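Local coordinates for protein tyrosine--tRNA ligase, mitochondrial (Coccidioides posadasii, PDB 5IJX) that probably attaches L-tyrosine to its cognate tRNA at the expense of ATP, the chain being the class I catalytic part of a longer mitochondrial synthetase, at residues Phe68-Asp73 and Leu85-Leu90. Residues are numbered along the deposited sequence; the frame is centred on the assembly and turned at random.
Sequences FYAGVD and LPFMIL. With TYR (tyrosine), chain B.
The phenol oxygens of Tyr69 and the bound tyrosine substrate share a hydrogen bond, 3.1 Å from Tyr69 OH to the ligand OH, and Asp113 OD2 and Gln242 OE1 are among the other polar atoms that bind this substrate. Tyr69 belongs to strand 67-72, which with helix 84-95 and strand 99-104 forms a beta-alpha-beta unit of the class I Rossmann-like catalytic domain. One strand face lines the pocket: Tyr69 meets the ligand hydroxyl in its ring plane, and Gly71 suits its place because a side chain there would collide with the ligand ring. Asp73, held by Thr108 and Tyr217, flanks the substrate just past the strand. The opposite face is apolar and packs on residues 85-90 of the helix; the axes of 68-72 and 85-90 lie 8.4 Å apart and run nearly antiparallel, at 155°. Ala70 is small enough to admit the helix, its CB lying 4.0 Å from Pro86 CB and also touching Phe87 CE1. Branched Leu90 spans two positions along this face, CD1 beside Ala70 and CD2 3.6 Å from Phe68 CB. Phe87 is long enough to reach Val72 and also meets the Phe102 ring. With Val72 CG1 anti to the backbone N (chi1 179°), the other methyl, CG2, meets Phe87 CZ obliquely to the ring.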
ATOM      1  N   PHE A  68      -4.531  12.658 -22.848  1.00 58.95           N
ATOM      2  CA  PHE A  68      -4.688  11.218 -22.985  1.00 56.16           C
ATOM      3  C   PHE A  68      -3.403  10.538 -22.534  1.00 59.59           C
ATOM      4  O   PHE A  68      -2.321  11.130 -22.591  1.00 65.92           O
ATOM      5  CB  PHE A  68      -4.997  10.823 -24.440  1.00 64.83           C
ATOM      6  CG  PHE A  68      -6.219  11.492 -25.014  1.00 69.96           C
ATOM      7  CD1 PHE A  68      -7.330  10.745 -25.368  1.00 62.68           C
ATOM      8  CD2 PHE A  68      -6.255  12.863 -25.205  1.00 74.45           C
ATOM      9  CE1 PHE A  68      -8.454  11.354 -25.895  1.00 62.32           C
ATOM     10  CE2 PHE A  68      -7.375  13.475 -25.729  1.00 73.75           C
ATOM     11  CZ  PHE A  68      -8.477  12.722 -26.075  1.00 61.40           C
ATOM     12  N   TYR A  69      -3.514   9.289 -22.086  1.00 52.13           N
ATOM     13  CA  TYR A  69      -2.315   8.537 -21.742  1.00 50.54           C
ATOM     14  C   TYR A  69      -2.573   7.046 -21.899  1.00 55.23           C
ATOM     15  O   TYR A  69      -3.693   6.564 -21.708  1.00 50.98           O
ATOM     16  CB  TYR A  69      -1.824   8.861 -20.319  1.00 53.34           C
ATOM     17  CG  TYR A  69      -2.222   7.873 -19.237  1.00 50.43           C
ATOM     18  CD1 TYR A  69      -1.418   6.778 -18.941  1.00 58.86           C
ATOM     19  CD2 TYR A  69      -3.379   8.051 -18.492  1.00 61.79           C
ATOM     20  CE1 TYR A  69      -1.766   5.879 -17.948  1.00 59.15           C
ATOM     21  CE2 TYR A  69      -3.737   7.155 -17.497  1.00 67.13           C
ATOM     22  CZ  TYR A  69      -2.924   6.071 -17.231  1.00 69.78           C
ATOM     23  OH  TYR A  69      -3.269   5.175 -16.243  1.00 74.46           O
ATOM     24  N   ALA A  70      -1.516   6.327 -22.277  1.00 58.10           N
ATOM     25  CA  ALA A  70      -1.523   4.877 -22.376  1.00 52.84           C
ATOM     26  C   ALA A  70      -0.271   4.340 -21.699  1.00 55.63           C
ATOM     27  O   ALA A  70       0.790   4.969 -21.734  1.00 61.46           O
ATOM     28  CB  ALA A  70      -1.576   4.402 -23.838  1.00 52.22           C
ATOM     29  N   GLY A  71      -0.402   3.180 -21.075  1.00 58.34           N
ATOM     30  CA  GLY A  71       0.679   2.587 -20.301  1.00 55.90           C
ATOM     31  C   GLY A  71       1.082   1.239 -20.855  1.00 60.21           C
ATOM     32  O   GLY A  71       0.230   0.440 -21.252  1.00 56.58           O
ATOM     33  N   VAL A  72       2.388   0.986 -20.877  1.00 61.59           N
ATOM     34  CA  VAL A  72       2.939  -0.301 -21.280  1.00 58.46           C
ATOM     35  C   VAL A  72       3.829  -0.808 -20.158  1.00 56.03           C
ATOM     36  O   VAL A  72       4.687  -0.072 -19.657  1.00 48.58           O
ATOM     37  CB  VAL A  72       3.732  -0.200 -22.593  1.00 63.63           C
ATOM     38  CG1 VAL A  72       4.313  -1.556 -22.961  1.00 60.88           C
ATOM     39  CG2 VAL A  72       2.836   0.301 -23.700  1.00 91.36           C
ATOM     40  N   ASP A  73       3.627  -2.063 -19.770  1.00 54.66           N
ATOM     41  CA  ASP A  73       4.489  -2.692 -18.785  1.00 69.63           C
ATOM     42  C   ASP A  73       5.694  -3.302 -19.489  1.00 63.64           C
ATOM     43  O   ASP A  73       5.517  -4.174 -20.348  1.00 68.22           O
ATOM     44  CB  ASP A  73       3.736  -3.760 -18.014  1.00 87.25           C
ATOM     45  CG  ASP A  73       3.306  -3.291 -16.634  1.00 76.62           C
ATOM     46  OD1 ASP A  73       3.304  -2.064 -16.387  1.00 63.45           O
ATOM     47  OD2 ASP A  73       2.970  -4.154 -15.795  1.00 74.15           O
ATOM     48  N   LEU A  85      -1.992   0.343 -31.339  1.00 69.08           N
ATOM     49  CA  LEU A  85      -3.289   0.998 -31.506  1.00 68.00           C
ATOM     50  C   LEU A  85      -3.544   2.065 -30.453  1.00 67.55           C
ATOM     51  O   LEU A  85      -3.919   3.190 -30.829  1.00 75.03           O
ATOM     52  CB  LEU A  85      -4.405  -0.046 -31.520  1.00 65.29           C
ATOM     53  CG  LEU A  85      -4.267  -1.142 -32.572  1.00 73.96           C
ATOM     54  CD1 LEU A  85      -5.499  -2.022 -32.512  1.00 85.44           C
ATOM     55  CD2 LEU A  85      -4.067  -0.565 -33.969  1.00 71.16           C
ATOM     56  N   PRO A  86      -3.389   1.806 -29.151  1.00 63.24           N
ATOM     57  CA  PRO A  86      -3.480   2.921 -28.195  1.00 61.96           C
ATOM     58  C   PRO A  86      -2.589   4.077 -28.602  1.00 66.38           C
ATOM     59  O   PRO A  86      -3.035   5.230 -28.656  1.00 80.72           O
ATOM     60  CB  PRO A  86      -3.039   2.286 -26.870  1.00 56.14           C
ATOM     61  CG  PRO A  86      -3.281   0.833 -27.035  1.00 45.45           C
ATOM     62  CD  PRO A  86      -3.084   0.527 -28.485  1.00 59.84           C
ATOM     63  N   PHE A  87      -1.333   3.781 -28.936  1.00 61.72           N
ATOM     64  CA  PHE A  87      -0.399   4.834 -29.306  1.00 65.71           C
ATOM     65  C   PHE A  87      -0.865   5.573 -30.551  1.00 64.17           C
ATOM     66  O   PHE A  87      -0.771   6.806 -30.617  1.00 69.45           O
ATOM     67  CB  PHE A  87       0.991   4.230 -29.497  1.00 66.51           C
ATOM     68  CG  PHE A  87       1.582   3.671 -28.227  1.00 58.13           C
ATOM     69  CD1 PHE A  87       1.264   4.228 -26.999  1.00 61.89           C
ATOM     70  CD2 PHE A  87       2.443   2.587 -28.258  1.00 59.98           C
ATOM     71  CE1 PHE A  87       1.795   3.726 -25.835  1.00 67.86           C
ATOM     72  CE2 PHE A  87       2.978   2.078 -27.088  1.00 64.38           C
ATOM     73  CZ  PHE A  87       2.651   2.652 -25.878  1.00 71.45           C
HETATM   74  N   MSE A  88      -1.387   4.849 -31.537  1.00 63.29           N
HETATM   75  CA  MSE A  88      -1.995   5.500 -32.690  1.00 73.24           C
HETATM   76  C   MSE A  88      -2.943   6.574 -32.180  1.00 79.61           C
HETATM   77  O   MSE A  88      -2.814   7.744 -32.550  1.00 87.77           O
HETATM   78  CB  MSE A  88      -2.742   4.500 -33.578  1.00 77.42           C
HETATM   79  CG  MSE A  88      -1.850   3.515 -34.327  1.00 83.17           C
HETATM   80 SE   MSE A  88      -0.448   4.352 -35.394  1.00 89.09          SE
HETATM   81  CE  MSE A  88      -1.518   5.686 -36.325  1.00 83.99           C
ATOM     82  N   ILE A  89      -3.871   6.187 -31.298  1.00 72.05           N
ATOM     83  CA  ILE A  89      -4.789   7.169 -30.727  1.00 67.74           C
ATOM     84  C   ILE A  89      -4.000   8.342 -30.159  1.00 64.94           C
ATOM     85  O   ILE A  89      -4.201   9.498 -30.555  1.00 72.46           O
ATOM     86  CB  ILE A  89      -5.699   6.513 -29.669  1.00 72.47           C
ATOM     87  CG1 ILE A  89      -6.678   5.552 -30.356  1.00 68.30           C
ATOM     88  CG2 ILE A  89      -6.448   7.579 -28.859  1.00 76.32           C
ATOM     89  CD1 ILE A  89      -7.736   4.938 -29.446  1.00 56.29           C
ATOM     90  N   LEU A  90      -3.057   8.057 -29.256  1.00 54.33           N
ATOM     91  CA  LEU A  90      -2.213   9.119 -28.721  1.00 64.09           C
ATOM     92  C   LEU A  90      -1.657   9.974 -29.850  1.00 60.28           C
ATOM     93  O   LEU A  90      -1.807  11.202 -29.852  1.00 65.01           O
ATOM     94  CB  LEU A  90      -1.069   8.532 -27.890  1.00 61.68           C
ATOM     95  CG  LEU A  90      -1.401   7.889 -26.539  1.00 59.79           C
ATOM     96  CD1 LEU A  90      -0.120   7.672 -25.752  1.00 65.40           C
ATOM     97  CD2 LEU A  90      -2.387   8.715 -25.723  1.00 62.76           C
TER
HETATM   98  N   TYR B 501      -1.639  -2.754 -17.664  1.00 71.34           N
HETATM   99  CA  TYR B 501      -0.823  -2.404 -18.820  1.00 77.88           C
HETATM  100  C   TYR B 501      -0.330  -3.663 -19.536  1.00 80.94           C
HETATM  101  O   TYR B 501      -0.042  -3.651 -20.736  1.00 73.96           O
HETATM  102  CB  TYR B 501       0.369  -1.542 -18.391  1.00 76.73           C
HETATM  103  CG  TYR B 501      -0.002  -0.290 -17.616  1.00 63.18           C
HETATM  104  CD1 TYR B 501      -1.145   0.437 -17.926  1.00 55.85           C
HETATM  105  CD2 TYR B 501       0.795   0.163 -16.573  1.00 56.12           C
HETATM  106  CE1 TYR B 501      -1.481   1.580 -17.217  1.00 57.41           C
HETATM  107  CE2 TYR B 501       0.467   1.302 -15.859  1.00 53.17           C
HETATM  108  CZ  TYR B 501      -0.671   2.007 -16.183  1.00 56.95           C
HETATM  109  OH  TYR B 501      -0.994   3.141 -15.472  1.00 52.88           O
HETATM  110  OXT TYR B 501      -0.206  -4.726 -18.927  1.00 84.91           O